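Side-chain contacts in heat shock protein, putative (PDB 1Y6Z), which probably assists protein folding as an ATP-dependent Hsp90-family chaperone, of which this chain is the middle domain: residues B[145-150]-B[173-178]; B[157-162]-B[240-245]; B[191-196]-B[228-233]. All coordinates share one frame; numbering follows the deposited sequence.

Contact 1: B[145-150]-B[173-178]; sequences DKWTKF and ASLVEF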
loop_
_atom_site.group_PDB
_atom_site.type_symbol
_atom_site.label_atom_id
_atom_site.label_comp_id
_atom_site.label_asym_id
_atom_site.label_seq_id
_atom_site.Cartn_x
_atom_site.Cartn_y
_atom_site.Cartn_z
ATOM N N ASP B 145 20.188 0.885 -8.175
ATOM C CA ASP B 145 20.573 0.710 -9.571
ATOM C C ASP B 145 19.583 -0.206 -10.250
ATOM O O ASP B 145 19.247 0.020 -11.399
ATOM C CB ASP B 145 21.959 0.088 -9.708
ATOM C CG ASP B 145 21.985 -1.358 -9.240
ATOM O OD1 ASP B 145 21.462 -1.627 -8.114
ATOM O OD2 ASP B 145 22.492 -2.227 -10.007
ATOM N N LYS B 146 19.162 -1.262 -9.551
ATOM C CA LYS B 146 18.162 -2.176 -10.098
ATOM C C LYS B 146 16.829 -1.467 -10.367
ATOM O O LYS B 146 16.169 -1.763 -11.350
ATOM C CB LYS B 146 17.975 -3.397 -9.217
ATOM C CG LYS B 146 19.032 -4.461 -9.467
ATOM C CD LYS B 146 18.909 -5.630 -8.499
ATOM C CE LYS B 146 17.765 -6.557 -8.838
ATOM N NZ LYS B 146 17.871 -7.757 -8.016
ATOM N N TRP B 147 16.457 -0.526 -9.498
ATOM C CA TRP B 147 15.259 0.251 -9.707
ATOM C C TRP B 147 15.337 1.121 -10.978
ATOM O O TRP B 147 14.366 1.225 -11.734
ATOM C CB TRP B 147 14.945 1.129 -8.481
ATOM C CG TRP B 147 13.724 1.965 -8.716
ATOM C CD1 TRP B 147 13.667 3.325 -8.802
ATOM C CD2 TRP B 147 12.387 1.498 -8.874
ATOM N NE1 TRP B 147 12.383 3.738 -9.041
ATOM C CE2 TRP B 147 11.570 2.637 -9.095
ATOM C CE3 TRP B 147 11.800 0.221 -8.908
ATOM C CZ2 TRP B 147 10.206 2.549 -9.309
ATOM C CZ3 TRP B 147 10.437 0.136 -9.114
ATOM C CH2 TRP B 147 9.657 1.283 -9.305
ATOM N N THR B 148 16.481 1.786 -11.202
ATOM C CA THR B 148 16.587 2.606 -12.398
ATOM C C THR B 148 16.531 1.754 -13.678
ATOM O O THR B 148 15.884 2.146 -14.628
ATOM C CB THR B 148 17.859 3.532 -12.394
ATOM O OG1 THR B 148 17.855 4.357 -11.228
ATOM C CG2 THR B 148 17.876 4.419 -13.653
ATOM N N LYS B 149 17.195 0.599 -13.661
ATOM C CA LYS B 149 17.087 -0.465 -14.680
ATOM C C LYS B 149 15.650 -0.915 -14.930
ATOM O O LYS B 149 15.176 -0.910 -16.064
ATOM C CB LYS B 149 17.865 -1.680 -14.208
ATOM C CG LYS B 149 17.994 -2.756 -15.228
ATOM C CD LYS B 149 18.917 -3.818 -14.657
ATOM C CE LYS B 149 20.012 -4.126 -15.637
ATOM N NZ LYS B 149 20.062 -5.571 -15.901
ATOM N N PHE B 150 14.941 -1.242 -13.852
ATOM C CA PHE B 150 13.515 -1.532 -13.979
ATOM C C PHE B 150 12.771 -0.393 -14.719
ATOM O O PHE B 150 12.065 -0.641 -15.686
ATOM C CB PHE B 150 12.892 -1.831 -12.607
ATOM C CG PHE B 150 11.414 -1.986 -12.662
ATOM C CD1 PHE B 150 10.842 -3.180 -13.131
ATOM C CD2 PHE B 150 10.581 -0.936 -12.264
ATOM C CE1 PHE B 150 9.481 -3.311 -13.227
ATOM C CE2 PHE B 150 9.219 -1.046 -12.328
ATOM C CZ PHE B 150 8.651 -2.219 -12.827
ATOM N N ALA B 173 1.281 5.752 -10.118
ATOM C CA ALA B 173 1.751 7.132 -10.342
ATOM C C ALA B 173 2.927 7.479 -9.423
ATOM O O ALA B 173 3.872 8.178 -9.834
ATOM C CB ALA B 173 0.565 8.124 -10.132
ATOM N N SER B 174 2.890 6.960 -8.199
ATOM C CA SER B 174 3.949 7.177 -7.223
ATOM C C SER B 174 5.302 6.561 -7.621
ATOM O O SER B 174 6.350 6.905 -7.026
ATOM C CB SER B 174 3.486 6.690 -5.828
ATOM O OG SER B 174 3.524 5.305 -5.694
ATOM N N LEU B 175 5.299 5.686 -8.637
ATOM C CA LEU B 175 6.508 4.927 -9.071
ATOM C C LEU B 175 7.202 5.522 -10.290
ATOM O O LEU B 175 8.372 5.269 -10.475
ATOM C CB LEU B 175 6.183 3.434 -9.400
ATOM C CG LEU B 175 5.519 2.623 -8.235
ATOM C CD1 LEU B 175 4.964 1.217 -8.613
ATOM C CD2 LEU B 175 6.568 2.561 -7.098
ATOM N N VAL B 176 6.440 6.229 -11.133
ATOM C CA VAL B 176 6.920 6.702 -12.451
ATOM C C VAL B 176 7.904 7.890 -12.185
ATOM O O VAL B 176 7.791 8.540 -11.146
ATOM C CB VAL B 176 5.750 7.101 -13.405
ATOM C CG1 VAL B 176 4.748 5.970 -13.692
ATOM C CG2 VAL B 176 4.979 8.290 -12.862
ATOM N N GLU B 177 8.890 8.095 -13.089
ATOM C CA GLU B 177 9.911 9.132 -12.942
ATOM C C GLU B 177 10.116 9.887 -14.258
ATOM O O GLU B 177 9.962 9.302 -15.354
ATOM C CB GLU B 177 11.214 8.518 -12.393
ATOM C CG GLU B 177 11.085 7.965 -10.965
ATOM C CD GLU B 177 12.401 7.473 -10.384
ATOM O OE1 GLU B 177 13.464 7.694 -11.016
ATOM O OE2 GLU B 177 12.338 6.872 -9.291
ATOM N N PHE B 178 10.425 11.190 -14.140
ATOM C CA PHE B 178 10.607 12.081 -15.303
ATOM C C PHE B 178 11.751 13.010 -15.026
ATOM O O PHE B 178 12.033 13.355 -13.871
ATOM C CB PHE B 178 9.375 12.971 -15.596
ATOM C CG PHE B 178 8.111 12.207 -15.744
ATOM C CD1 PHE B 178 7.305 11.944 -14.640
ATOM C CD2 PHE B 178 7.731 11.700 -16.981
ATOM C CE1 PHE B 178 6.141 11.217 -14.755
ATOM C CE2 PHE B 178 6.534 10.965 -17.120
ATOM C CZ PHE B 178 5.738 10.717 -15.993
HETATM O O HOH W 1 16.007 6.152 -10.171
#

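Contact 2: B[157-162]-B[240-245]; sequences YLKIGV and EFCLSS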
loop_
_atom_site.group_PDB
_atom_site.type_symbol
_atom_site.label_atom_id
_atom_site.label_comp_id
_atom_site.label_asym_id
_atom_site.label_seq_id
_atom_site.Cartn_x
_atom_site.Cartn_y
_atom_site.Cartn_z
ATOM N N TYR B 157 5.483 0.752 -19.228
ATOM C CA TYR B 157 4.262 -0.010 -18.849
ATOM C C TYR B 157 3.567 0.650 -17.646
ATOM O O TYR B 157 2.368 0.711 -17.579
ATOM C CB TYR B 157 4.592 -1.474 -18.539
ATOM C CG TYR B 157 4.923 -2.198 -19.794
ATOM C CD1 TYR B 157 6.234 -2.463 -20.138
ATOM C CD2 TYR B 157 3.924 -2.545 -20.675
ATOM C CE1 TYR B 157 6.525 -3.152 -21.371
ATOM C CE2 TYR B 157 4.201 -3.253 -21.912
ATOM C CZ TYR B 157 5.476 -3.543 -22.240
ATOM O OH TYR B 157 5.770 -4.147 -23.487
ATOM N N LEU B 158 4.363 1.101 -16.717
ATOM C CA LEU B 158 3.790 1.754 -15.509
ATOM C C LEU B 158 3.051 3.025 -15.910
ATOM O O LEU B 158 1.944 3.290 -15.429
ATOM C CB LEU B 158 4.911 2.014 -14.530
ATOM C CG LEU B 158 5.250 0.858 -13.580
ATOM C CD1 LEU B 158 5.745 -0.437 -14.289
ATOM C CD2 LEU B 158 6.302 1.362 -12.539
ATOM N N LYS B 159 3.620 3.753 -16.897
ATOM C CA LYS B 159 3.028 5.023 -17.412
ATOM C C LYS B 159 1.702 4.727 -18.025
ATOM O O LYS B 159 0.743 5.436 -17.763
ATOM C CB LYS B 159 3.976 5.718 -18.382
ATOM C CG LYS B 159 5.104 6.475 -17.676
ATOM C CD LYS B 159 6.223 6.836 -18.674
ATOM C CE LYS B 159 7.474 7.326 -17.980
ATOM N NZ LYS B 159 8.593 7.258 -19.041
ATOM N N ILE B 160 1.625 3.616 -18.779
ATOM C CA ILE B 160 0.329 3.134 -19.327
ATOM C C ILE B 160 -0.625 2.714 -18.196
ATOM O O ILE B 160 -1.819 3.002 -18.260
ATOM C CB ILE B 160 0.533 2.013 -20.350
ATOM C CG1 ILE B 160 1.133 2.583 -21.640
ATOM C CG2 ILE B 160 -0.816 1.257 -20.695
ATOM C CD1 ILE B 160 1.976 1.540 -22.332
ATOM N N GLY B 161 -0.095 2.051 -17.170
ATOM C CA GLY B 161 -0.906 1.726 -15.986
ATOM C C GLY B 161 -1.600 2.941 -15.357
ATOM O O GLY B 161 -2.790 2.868 -14.988
ATOM N N VAL B 162 -0.847 4.028 -15.221
ATOM C CA VAL B 162 -1.378 5.334 -14.735
ATOM C C VAL B 162 -2.578 5.819 -15.597
ATOM O O VAL B 162 -3.605 6.321 -15.055
ATOM C CB VAL B 162 -0.277 6.429 -14.700
ATOM C CG1 VAL B 162 -0.904 7.817 -14.406
ATOM C CG2 VAL B 162 0.843 6.081 -13.692
ATOM N N GLU B 240 3.528 11.851 -22.203
ATOM C CA GLU B 240 2.426 12.768 -22.462
ATOM C C GLU B 240 1.045 12.260 -22.039
ATOM O O GLU B 240 0.346 12.959 -21.322
ATOM C CB GLU B 240 2.470 13.232 -23.933
ATOM C CG GLU B 240 1.643 14.469 -24.249
ATOM C CD GLU B 240 2.226 15.740 -23.651
ATOM O OE1 GLU B 240 1.453 16.482 -22.988
ATOM O OE2 GLU B 240 3.452 15.993 -23.845
ATOM N N PHE B 241 0.657 11.040 -22.436
ATOM C CA PHE B 241 -0.613 10.485 -21.934
ATOM C C PHE B 241 -0.588 10.224 -20.446
ATOM O O PHE B 241 -1.644 10.245 -19.807
ATOM C CB PHE B 241 -1.018 9.188 -22.624
ATOM C CG PHE B 241 -1.585 9.391 -23.993
ATOM C CD1 PHE B 241 -2.823 10.023 -24.164
ATOM C CD2 PHE B 241 -0.878 8.962 -25.117
ATOM C CE1 PHE B 241 -3.356 10.241 -25.443
ATOM C CE2 PHE B 241 -1.405 9.159 -26.410
ATOM C CZ PHE B 241 -2.652 9.805 -26.570
ATOM N N CYS B 242 0.585 9.898 -19.918
ATOM C CA CYS B 242 0.691 9.601 -18.492
ATOM C C CYS B 242 0.384 10.879 -17.721
ATOM O O CYS B 242 -0.511 10.936 -16.865
ATOM C CB CYS B 242 2.090 9.107 -18.130
ATOM S SG CYS B 242 2.349 8.863 -16.304
ATOM N N LEU B 243 1.160 11.897 -18.057
ATOM C CA LEU B 243 1.015 13.218 -17.401
ATOM C C LEU B 243 -0.377 13.824 -17.556
ATOM O O LEU B 243 -0.924 14.282 -16.579
ATOM C CB LEU B 243 2.132 14.171 -17.815
ATOM C CG LEU B 243 3.416 13.713 -17.134
ATOM C CD1 LEU B 243 4.682 14.256 -17.786
ATOM C CD2 LEU B 243 3.322 14.123 -15.668
ATOM N N SER B 244 -0.978 13.733 -18.737
ATOM C CA SER B 244 -2.367 14.208 -18.944
ATOM C C SER B 244 -3.456 13.455 -18.174
ATOM O O SER B 244 -4.531 13.993 -17.895
ATOM C CB SER B 244 -2.708 14.172 -20.430
ATOM O OG SER B 244 -3.997 13.569 -20.567
ATOM N N SER B 245 -3.218 12.181 -17.845
ATOM C CA SER B 245 -4.184 11.462 -17.005
ATOM C C SER B 245 -4.165 11.926 -15.550
ATOM O O SER B 245 -5.153 11.803 -14.838
ATOM C CB SER B 245 -3.904 9.953 -17.039
ATOM O OG SER B 245 -4.037 9.493 -18.359
#

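Contact 3: B[191-196]-B[228-233]; sequences DSYIEN and NYDVLF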
loop_
_atom_site.group_PDB
_atom_site.type_symbol
_atom_site.label_atom_id
_atom_site.label_comp_id
_atom_site.label_asym_id
_atom_site.label_seq_id
_atom_site.Cartn_x
_atom_site.Cartn_y
_atom_site.Cartn_z
ATOM N N ASP B 191 6.643 12.385 -5.821
ATOM C CA ASP B 191 6.622 12.772 -4.400
ATOM C C ASP B 191 7.822 13.674 -4.067
ATOM O O ASP B 191 7.703 14.582 -3.236
ATOM C CB ASP B 191 6.625 11.536 -3.506
ATOM C CG ASP B 191 5.341 10.710 -3.626
ATOM O OD1 ASP B 191 5.440 9.510 -3.354
ATOM O OD2 ASP B 191 4.223 11.215 -3.941
ATOM N N SER B 192 8.946 13.447 -4.725
ATOM C CA SER B 192 10.114 14.261 -4.533
ATOM C C SER B 192 9.892 15.651 -5.127
ATOM O O SER B 192 10.305 16.638 -4.521
ATOM C CB SER B 192 11.370 13.640 -5.118
ATOM O OG SER B 192 11.690 12.411 -4.491
ATOM N N TYR B 193 9.227 15.707 -6.282
ATOM C CA TYR B 193 8.788 16.984 -6.833
ATOM C C TYR B 193 7.921 17.719 -5.822
ATOM O O TYR B 193 8.145 18.904 -5.582
ATOM C CB TYR B 193 8.056 16.833 -8.171
ATOM C CG TYR B 193 7.603 18.135 -8.840
ATOM C CD1 TYR B 193 8.199 18.587 -10.017
ATOM C CD2 TYR B 193 6.556 18.888 -8.309
ATOM C CE1 TYR B 193 7.752 19.741 -10.652
ATOM C CE2 TYR B 193 6.149 20.068 -8.909
ATOM C CZ TYR B 193 6.742 20.492 -10.068
ATOM O OH TYR B 193 6.273 21.673 -10.640
ATOM N N ILE B 194 6.897 17.043 -5.304
ATOM C CA ILE B 194 5.990 17.632 -4.325
ATOM C C ILE B 194 6.764 18.208 -3.121
ATOM O O ILE B 194 6.497 19.333 -2.704
ATOM C CB ILE B 194 4.920 16.626 -3.835
ATOM C CG1 ILE B 194 3.890 16.376 -4.952
ATOM C CG2 ILE B 194 4.231 17.156 -2.540
ATOM C CD1 ILE B 194 2.936 15.214 -4.724
ATOM N N GLU B 195 7.723 17.423 -2.610
ATOM C CA GLU B 195 8.662 17.775 -1.527
ATOM C C GLU B 195 9.392 19.091 -1.783
ATOM O O GLU B 195 9.615 19.893 -0.868
ATOM C CB GLU B 195 9.661 16.605 -1.342
ATOM C CG GLU B 195 11.149 16.948 -1.135
ATOM C CD GLU B 195 12.147 15.760 -1.353
ATOM O OE1 GLU B 195 13.274 16.013 -1.829
ATOM O OE2 GLU B 195 11.849 14.580 -1.031
ATOM N N ASN B 196 9.743 19.303 -3.043
ATOM C CA ASN B 196 10.555 20.431 -3.461
ATOM C C ASN B 196 9.757 21.654 -3.893
ATOM O O ASN B 196 10.337 22.611 -4.354
ATOM C CB ASN B 196 11.527 19.998 -4.562
ATOM C CG ASN B 196 12.728 19.275 -4.018
ATOM O OD1 ASN B 196 13.399 19.782 -3.107
ATOM N ND2 ASN B 196 13.009 18.074 -4.554
ATOM N N ASN B 228 10.943 30.254 -10.200
ATOM C CA ASN B 228 11.834 29.198 -9.710
ATOM C C ASN B 228 11.073 27.901 -9.406
ATOM O O ASN B 228 11.374 27.190 -8.435
ATOM C CB ASN B 228 12.578 29.670 -8.463
ATOM C CG ASN B 228 13.577 30.790 -8.774
ATOM O OD1 ASN B 228 14.593 30.554 -9.429
ATOM N ND2 ASN B 228 13.253 32.016 -8.347
ATOM N N TYR B 229 10.031 27.642 -10.176
ATOM C CA TYR B 229 9.272 26.387 -10.009
ATOM C C TYR B 229 9.971 25.297 -10.832
ATOM O O TYR B 229 10.528 25.589 -11.911
ATOM C CB TYR B 229 7.818 26.561 -10.440
ATOM C CG TYR B 229 6.948 27.406 -9.523
ATOM C CD1 TYR B 229 7.436 27.904 -8.304
ATOM C CD2 TYR B 229 5.634 27.720 -9.894
ATOM C CE1 TYR B 229 6.634 28.685 -7.466
ATOM C CE2 TYR B 229 4.799 28.499 -9.049
ATOM C CZ TYR B 229 5.314 28.975 -7.848
ATOM O OH TYR B 229 4.519 29.738 -7.015
ATOM N N ASP B 230 9.980 24.048 -10.341
ATOM C CA ASP B 230 10.414 22.959 -11.216
ATOM C C ASP B 230 9.299 22.599 -12.182
ATOM O O ASP B 230 8.117 22.814 -11.897
ATOM C CB ASP B 230 10.911 21.726 -10.421
ATOM C CG ASP B 230 11.778 20.773 -11.281
ATOM O OD1 ASP B 230 12.200 21.161 -12.382
ATOM O OD2 ASP B 230 12.062 19.634 -10.827
ATOM N N VAL B 231 9.696 22.040 -13.326
ATOM C CA VAL B 231 8.789 21.565 -14.342
ATOM C C VAL B 231 9.323 20.232 -14.859
ATOM O O VAL B 231 10.480 20.110 -15.250
ATOM C CB VAL B 231 8.707 22.531 -15.546
ATOM C CG1 VAL B 231 7.824 21.971 -16.661
ATOM C CG2 VAL B 231 8.128 23.848 -15.104
ATOM N N LEU B 232 8.444 19.238 -14.894
ATOM C CA LEU B 232 8.817 17.926 -15.448
ATOM C C LEU B 232 8.787 17.950 -16.961
ATOM O O LEU B 232 8.001 18.690 -17.553
ATOM C CB LEU B 232 7.805 16.868 -15.017
ATOM C CG LEU B 232 7.494 16.880 -13.529
ATOM C CD1 LEU B 232 6.161 16.084 -13.328
ATOM C CD2 LEU B 232 8.722 16.326 -12.823
ATOM N N PHE B 233 9.588 17.088 -17.576
ATOM C CA PHE B 233 9.580 16.963 -19.032
ATOM C C PHE B 233 8.808 15.733 -19.540
ATOM O O PHE B 233 9.059 14.605 -19.101
ATOM C CB PHE B 233 11.023 16.894 -19.542
ATOM C CG PHE B 233 11.887 18.091 -19.168
ATOM C CD1 PHE B 233 13.254 17.929 -18.978
ATOM C CD2 PHE B 233 11.335 19.367 -19.011
ATOM C CE1 PHE B 233 14.069 19.032 -18.639
ATOM C CE2 PHE B 233 12.140 20.478 -18.658
ATOM C CZ PHE B 233 13.482 20.312 -18.473
#

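Contact 1: B[145-150]-B[173-178]
Glu177 OE2 takes the indole N-H of Trp147, with Trp147 NE1 and Glu177 OE2 3.1 Å apart and an N-H...O angle of 156°. The bond joins the first turns of helix 145-164 to a short, weakly bonded strand about 177-178, in the region where the helical linker of the Hsp90 middle domain appears to give way to its smaller alpha-beta-alpha part. OE2 lies in the indole plane, at its edge, and the bond is moderately bent; the N-H comes to OE2 from well above the carboxylate plane, and the two planes stand 59° apart. The other carboxylate oxygen is used as well: a water donates to Glu177 OE1 at 3.1 Å and sits 2.8 Å from Thr148 OG1. The carboxylate is thus tied to one helix turn twice, directly to Trp147 and through water to Thr148, which should limit its rotation. With CG swung opposite its backbone N (chi1 178°), Trp147 reaches across to Leu175 and Glu177. Lys140 of helix 121-141 packs on both Trp147 and Leu175. At the six-membered end of the indole, Trp147 CZ2 comes edge-on to within 3.5 Å of Leu175 O, and Trp147 CH2 lies 4.0 Å from Leu175 CD2.

Contact 2: B[157-162]-B[240-245]
No ring takes part between these two segments where Lys159 and Val162 meet Cys242 and Ser245; the contact is made mostly by aliphatic carbons and the Cys242 sulfur, with carbonyl oxygens at the edge. It is a helix-helix crossing inside the Hsp90 middle domain, between helices 145-164 and 237-249, whose local axes run in roughly the same direction at 34° and approach to 8.3 Å. The backbones come nearest at Lys159 and Cys242. Cys242 has SG turned opposite its backbone N (chi1 174°), which lays the sulfur against the other helix, between residues one turn apart: Cys242 SG is 3.9 Å from Lys159 CG and also 3.9 Å from Val162 CG1. The Cys242 CB adds a contact of 3.9 Å with Lys159 CB. Lys159 therefore gives only the root of its chain to this packing; the rest extends away from the 240-245 segment, and NZ forms a salt bridge with Asp239, just ahead of that segment. Val162 is walled in further by Ile172 and Ala173 of the short helix 169-173 and by Leu246. One turn beyond Cys242, the touch is lighter and passes through the backbone: Ser245 CB lies 4.1 Å from Val162 O.

Contact 3: B[191-196]-B[228-233]
Tyr193 of helix 190-195 lays its ring against Asp230 and Leu232 of the 228-233 segment. Its CB carries CG opposite the backbone N (chi1 -178°), which throws the ring clear of its own helix. Along one side of the ring, Tyr193 CD1 meets Leu232 CD2 at 3.6 Å, an oblique approach between methyl and ring. Next, Tyr193 CE1 and CZ each lie 3.3 Å from Asp230 O, and Tyr193 CE1 is also 3.7 Å from Asp230 CB. At the tip, Tyr193 OH donates to Asp230 O at 2.5 Å, very short for such a bond, so the exact length is doubtful. That carbonyl oxygen sits near the ring plane, whereas the hydroxyl stands 42° above the carbonyl plane, with a C=O...O angle of 138°. Two further groups bond to the hydroxyl, Tyr205 N and, weakly, Gln201 NE2, which together fix its position. Asp230 is itself anchored: its OD1 accepts Val231 N at 2.8 Å and also Asn182 N, while OD2 pairs with Ser180 OG. Tyr193 thus pins the helix against the 230-232 part of the chain, where strand 231-234 bonds to strand 204-208 through Leu232 and to Ile181 and Tyr179 through Val231 and Phe233. A helix clamped onto such a sheet is consistent with the smaller alpha-beta-alpha part of an Hsp90 middle domain.

Overall arrangement
Contacts 1 and 2 both use helix 145-164, the first near its start and the second further along; contact 3 lies within the small sheet region, about 21 Å from the centre of the chain to its own centre, yet is buried. Contact 1 is also buried, whereas contact 2 is only partly so. The chemistry differs: contacts 1 and 3 each send one aromatic N-H or O-H to an oxygen on or beside a strand, while contact 2 is a largely apolar helix crossing without a hydrogen bond across it. Phe178, of the 173-178 segment, packs on Leu243 of contact 2 and on Leu232 and the backbone O of Phe233 of contact 3.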